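Local coordinates for protein putative laminarinase (Phanerochaete chrysosporium, PDB 2W39) that probably hydrolyses the beta-glucosidic linkages of beta-glucans such as laminarin and lichenin, as a secreted family 16 glycoside hydrolase of a white-rot fungus, at residues Ile77-Thr82 with Ala244-Ile249. Residues are numbered along the deposited sequence; the frame is centred on the assembly and turned at random.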
ATOM      1  N   ILE A  77      10.207  -4.299 -10.967  1.00  6.16           N
ATOM      2  CA  ILE A  77      10.982  -3.900 -12.140  1.00  6.86           C
ATOM      3  C   ILE A  77      10.016  -3.634 -13.307  1.00  6.75           C
ATOM      4  O   ILE A  77      10.166  -2.657 -14.037  1.00  7.73           O
ATOM      5  CB  ILE A  77      12.067  -4.952 -12.469  1.00  8.06           C
ATOM      6  CG1 ILE A  77      13.136  -4.949 -11.371  1.00  8.56           C
ATOM      7  CG2 ILE A  77      12.697  -4.670 -13.840  1.00 10.22           C
ATOM      8  CD1 ILE A  77      14.067  -6.146 -11.410  1.00 11.26           C
ATOM      9  N   LYS A  78       9.035  -4.512 -13.485  1.00  6.41           N
ATOM     10  CA  LYS A  78       8.056  -4.318 -14.532  1.00  6.49           C
ATOM     11  C   LYS A  78       7.071  -3.210 -14.213  1.00  6.05           C
ATOM     12  O   LYS A  78       6.847  -2.855 -13.041  1.00  6.26           O
ATOM     13  CB  LYS A  78       7.306  -5.614 -14.776  1.00  7.57           C
ATOM     14  CG  LYS A  78       8.197  -6.618 -15.481  1.00  9.45           C
ATOM     15  CD  LYS A  78       7.578  -7.985 -15.546  1.00 12.78           C
ATOM     16  CE  LYS A  78       6.412  -8.041 -16.486  1.00 15.36           C
ATOM     17  NZ  LYS A  78       6.010  -9.470 -16.670  1.00 17.05           N
ATOM     18  N   THR A  79       6.480  -2.662 -15.272  1.00  5.64           N
ATOM     19  CA  THR A  79       5.404  -1.693 -15.152  1.00  5.90           C
ATOM     20  C   THR A  79       4.135  -2.260 -15.795  1.00  5.44           C
ATOM     21  O   THR A  79       4.201  -3.204 -16.592  1.00  6.10           O
ATOM     22  CB  THR A  79       5.763  -0.358 -15.811  1.00  6.00           C
ATOM     23  OG1 THR A  79       5.994  -0.626 -17.189  1.00  6.33           O
ATOM     24  CG2 THR A  79       6.985   0.266 -15.181  1.00  7.48           C
ATOM     25  N   TYR A  80       2.996  -1.652 -15.469  1.00  5.45           N
ATOM     26  CA  TYR A  80       1.675  -2.191 -15.782  1.00  6.05           C
ATOM     27  C   TYR A  80       0.722  -1.075 -16.152  1.00  5.96           C
ATOM     28  O   TYR A  80       0.784   0.022 -15.602  1.00  6.42           O
ATOM     29  CB  TYR A  80       1.101  -2.989 -14.579  1.00  7.29           C
ATOM     30  CG  TYR A  80       2.040  -4.087 -14.148  1.00  6.72           C
ATOM     31  CD1 TYR A  80       2.046  -5.316 -14.809  1.00  7.19           C
ATOM     32  CD2 TYR A  80       2.970  -3.876 -13.132  1.00  7.17           C
ATOM     33  CE1 TYR A  80       2.946  -6.306 -14.473  1.00  6.94           C
ATOM     34  CE2 TYR A  80       3.875  -4.860 -12.785  1.00  6.95           C
ATOM     35  CZ  TYR A  80       3.854  -6.082 -13.445  1.00  6.70           C
ATOM     36  OH  TYR A  80       4.757  -7.058 -13.087  1.00  7.94           O
ATOM     37  N   THR A  81      -0.190  -1.383 -17.072  1.00  6.46           N
ATOM     38  CA  THR A  81      -1.268  -0.462 -17.445  1.00  6.70           C
ATOM     39  C   THR A  81      -2.600  -1.135 -17.070  1.00  5.82           C
ATOM     40  O   THR A  81      -2.986  -1.091 -15.898  1.00  6.37           O
ATOM     41  CB  THR A  81      -1.183  -0.016 -18.919  1.00  7.94           C
ATOM     42  OG1 THR A  81      -1.217  -1.171 -19.768  1.00  8.58           O
ATOM     43  CG2 THR A  81       0.114   0.784 -19.157  1.00  8.53           C
ATOM     44  N   THR A  82      -3.286  -1.755 -18.031  1.00  6.41           N
ATOM     45  CA  THR A  82      -4.486  -2.529 -17.729  1.00  6.40           C
ATOM     46  C   THR A  82      -4.070  -3.879 -17.142  1.00  6.11           C
ATOM     47  O   THR A  82      -3.345  -4.660 -17.778  1.00  6.90           O
ATOM     48  CB  THR A  82      -5.339  -2.687 -18.977  1.00  7.32           C
ATOM     49  OG1 THR A  82      -5.837  -1.391 -19.317  1.00  9.42           O
ATOM     50  CG2 THR A  82      -6.499  -3.644 -18.744  1.00  8.29           C
ATOM     51  N   ALA A 244       2.125   3.703 -17.463  1.00  6.29           N
ATOM     52  CA  ALA A 244       2.651   2.440 -16.976  1.00  6.84           C
ATOM     53  C   ALA A 244       3.228   2.648 -15.575  1.00  6.78           C
ATOM     54  O   ALA A 244       4.112   3.487 -15.384  1.00  8.13           O
ATOM     55  CB  ALA A 244       3.711   1.899 -17.935  1.00  7.12           C
ATOM     56  N   ASN A 245       2.701   1.913 -14.597  1.00  5.73           N
ATOM     57  CA  ASN A 245       3.060   2.107 -13.193  1.00  5.34           C
ATOM     58  C   ASN A 245       3.794   0.883 -12.648  1.00  5.13           C
ATOM     59  O   ASN A 245       3.480  -0.250 -13.004  1.00  5.81           O
ATOM     60  CB  ASN A 245       1.791   2.290 -12.339  1.00  5.65           C
ATOM     61  CG  ASN A 245       1.142   3.666 -12.427  1.00  6.52           C
ATOM     62  OD1 ASN A 245       1.489   4.533 -13.249  1.00 10.05           O
ATOM     63  ND2 ASN A 245       0.179   3.869 -11.556  1.00  6.00           N
ATOM     64  N   ASN A 246       4.726   1.135 -11.738  1.00  5.28           N
ATOM     65  CA  ASN A 246       5.335   0.082 -10.920  1.00  5.00           C
ATOM     66  C   ASN A 246       4.469  -0.173  -9.690  1.00  4.89           C
ATOM     67  O   ASN A 246       3.742   0.719  -9.233  1.00  5.40           O
ATOM     68  CB  ASN A 246       6.720   0.507 -10.403  1.00  5.88           C
ATOM     69  CG  ASN A 246       7.652   0.984 -11.501  1.00  5.84           C
ATOM     70  OD1 ASN A 246       7.574   2.137 -11.925  1.00  6.73           O
ATOM     71  ND2 ASN A 246       8.538   0.098 -11.957  1.00  6.79           N
ATOM     72  N   ILE A 247       4.615  -1.383  -9.154  1.00  5.09           N
ATOM     73  CA  ILE A 247       4.056  -1.722  -7.843  1.00  5.04           C
ATOM     74  C   ILE A 247       5.113  -1.436  -6.774  1.00  4.50           C
ATOM     75  O   ILE A 247       6.290  -1.816  -6.934  1.00  5.26           O
ATOM     76  CB  ILE A 247       3.649  -3.218  -7.803  1.00  5.22           C
ATOM     77  CG1 ILE A 247       2.477  -3.462  -8.753  1.00  6.18           C
ATOM     78  CG2 ILE A 247       3.330  -3.677  -6.367  1.00  6.41           C
ATOM     79  CD1 ILE A 247       2.189  -4.934  -9.066  1.00  7.15           C
ATOM     80  N   ILE A 248       4.704  -0.731  -5.722  1.00  4.28           N
ATOM     81  CA  ILE A 248       5.585  -0.360  -4.612  1.00  4.93           C
ATOM     82  C   ILE A 248       4.985  -0.860  -3.305  1.00  4.66           C
ATOM     83  O   ILE A 248       3.777  -0.730  -3.075  1.00  4.63           O
ATOM     84  CB  ILE A 248       5.836   1.174  -4.570  1.00  5.55           C
ATOM     85  CG1 ILE A 248       6.447   1.634  -5.903  1.00  6.35           C
ATOM     86  CG2 ILE A 248       6.751   1.552  -3.379  1.00  5.63           C
ATOM     87  CD1 ILE A 248       6.640   3.136  -6.010  1.00  7.31           C
ATOM     88  N   ILE A 249       5.831  -1.439  -2.457  1.00  4.37           N
ATOM     89  CA  ILE A 249       5.442  -1.833  -1.106  1.00  4.92           C
ATOM     90  C   ILE A 249       6.492  -1.272  -0.159  1.00  4.88           C
ATOM     91  O   ILE A 249       7.686  -1.504  -0.357  1.00  5.05           O
ATOM     92  CB  ILE A 249       5.320  -3.365  -0.934  1.00  4.66           C
ATOM     93  CG1 ILE A 249       4.388  -3.950  -1.999  1.00  5.54           C
ATOM     94  CG2 ILE A 249       4.843  -3.687   0.479  1.00  6.27           C
ATOM     95  CD1 ILE A 249       4.431  -5.484  -2.078  1.00  6.97           C
TER
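Tyr-80 and Asn-245 hold the two segments together through a reciprocal pair of backbone hydrogen bonds, a single antiparallel bridge in its hydrogen-bonded form. Asn-245 N reaches Tyr-80 O at 2.9 Å with a nearly straight N-H (169°), whereas Tyr-80 N meets Asn-245 O at the same 2.9 Å but along a more bent path (133°). Each carbonyl also takes a CA-H contact: Thr-79 CA lies 3.2 Å from Asn-245 O, and Ala-244 CA approaches Tyr-80 O.

Around this bridge the side chains add a few close contacts. Thr-79 turns toward the other segment; its chi1 of 61° sets OG1 between the backbone N and the carbonyl carbon, 3.5 Å from Ala-244 CB, and leaves CG2 beside the backbone N, 3.6 Å from Asn-246 ND2. That amide nitrogen donates a hydrogen bond to Ser-76 O, at the end of strand 69-76. An alanine in place of Asn-246 would probably leave Ser-76 O without this donor and Thr-79 CG2 without the amide it rests against. Ile-247 CD1 comes obliquely to the Tyr-80 ring, 4.1 Å from CE2, and both side chains touch Val-296 of strand 288-297. The phenol OH is hydrogen-bonded to Asp-7 OD2, which also forms a salt bridge with Lys-78 NZ, as does Glu-6.

Strand 246-253 pairs with 69-76 in one sheet of the beta sandwich, and the loop leading to strand 83-89 of the other sheet makes this single further bridge on its way. Two backbone hydrogen bonds thus fasten the connection between the sheets, while Tyr-80, anchored by its hydroxyl, extends the apolar packing between them.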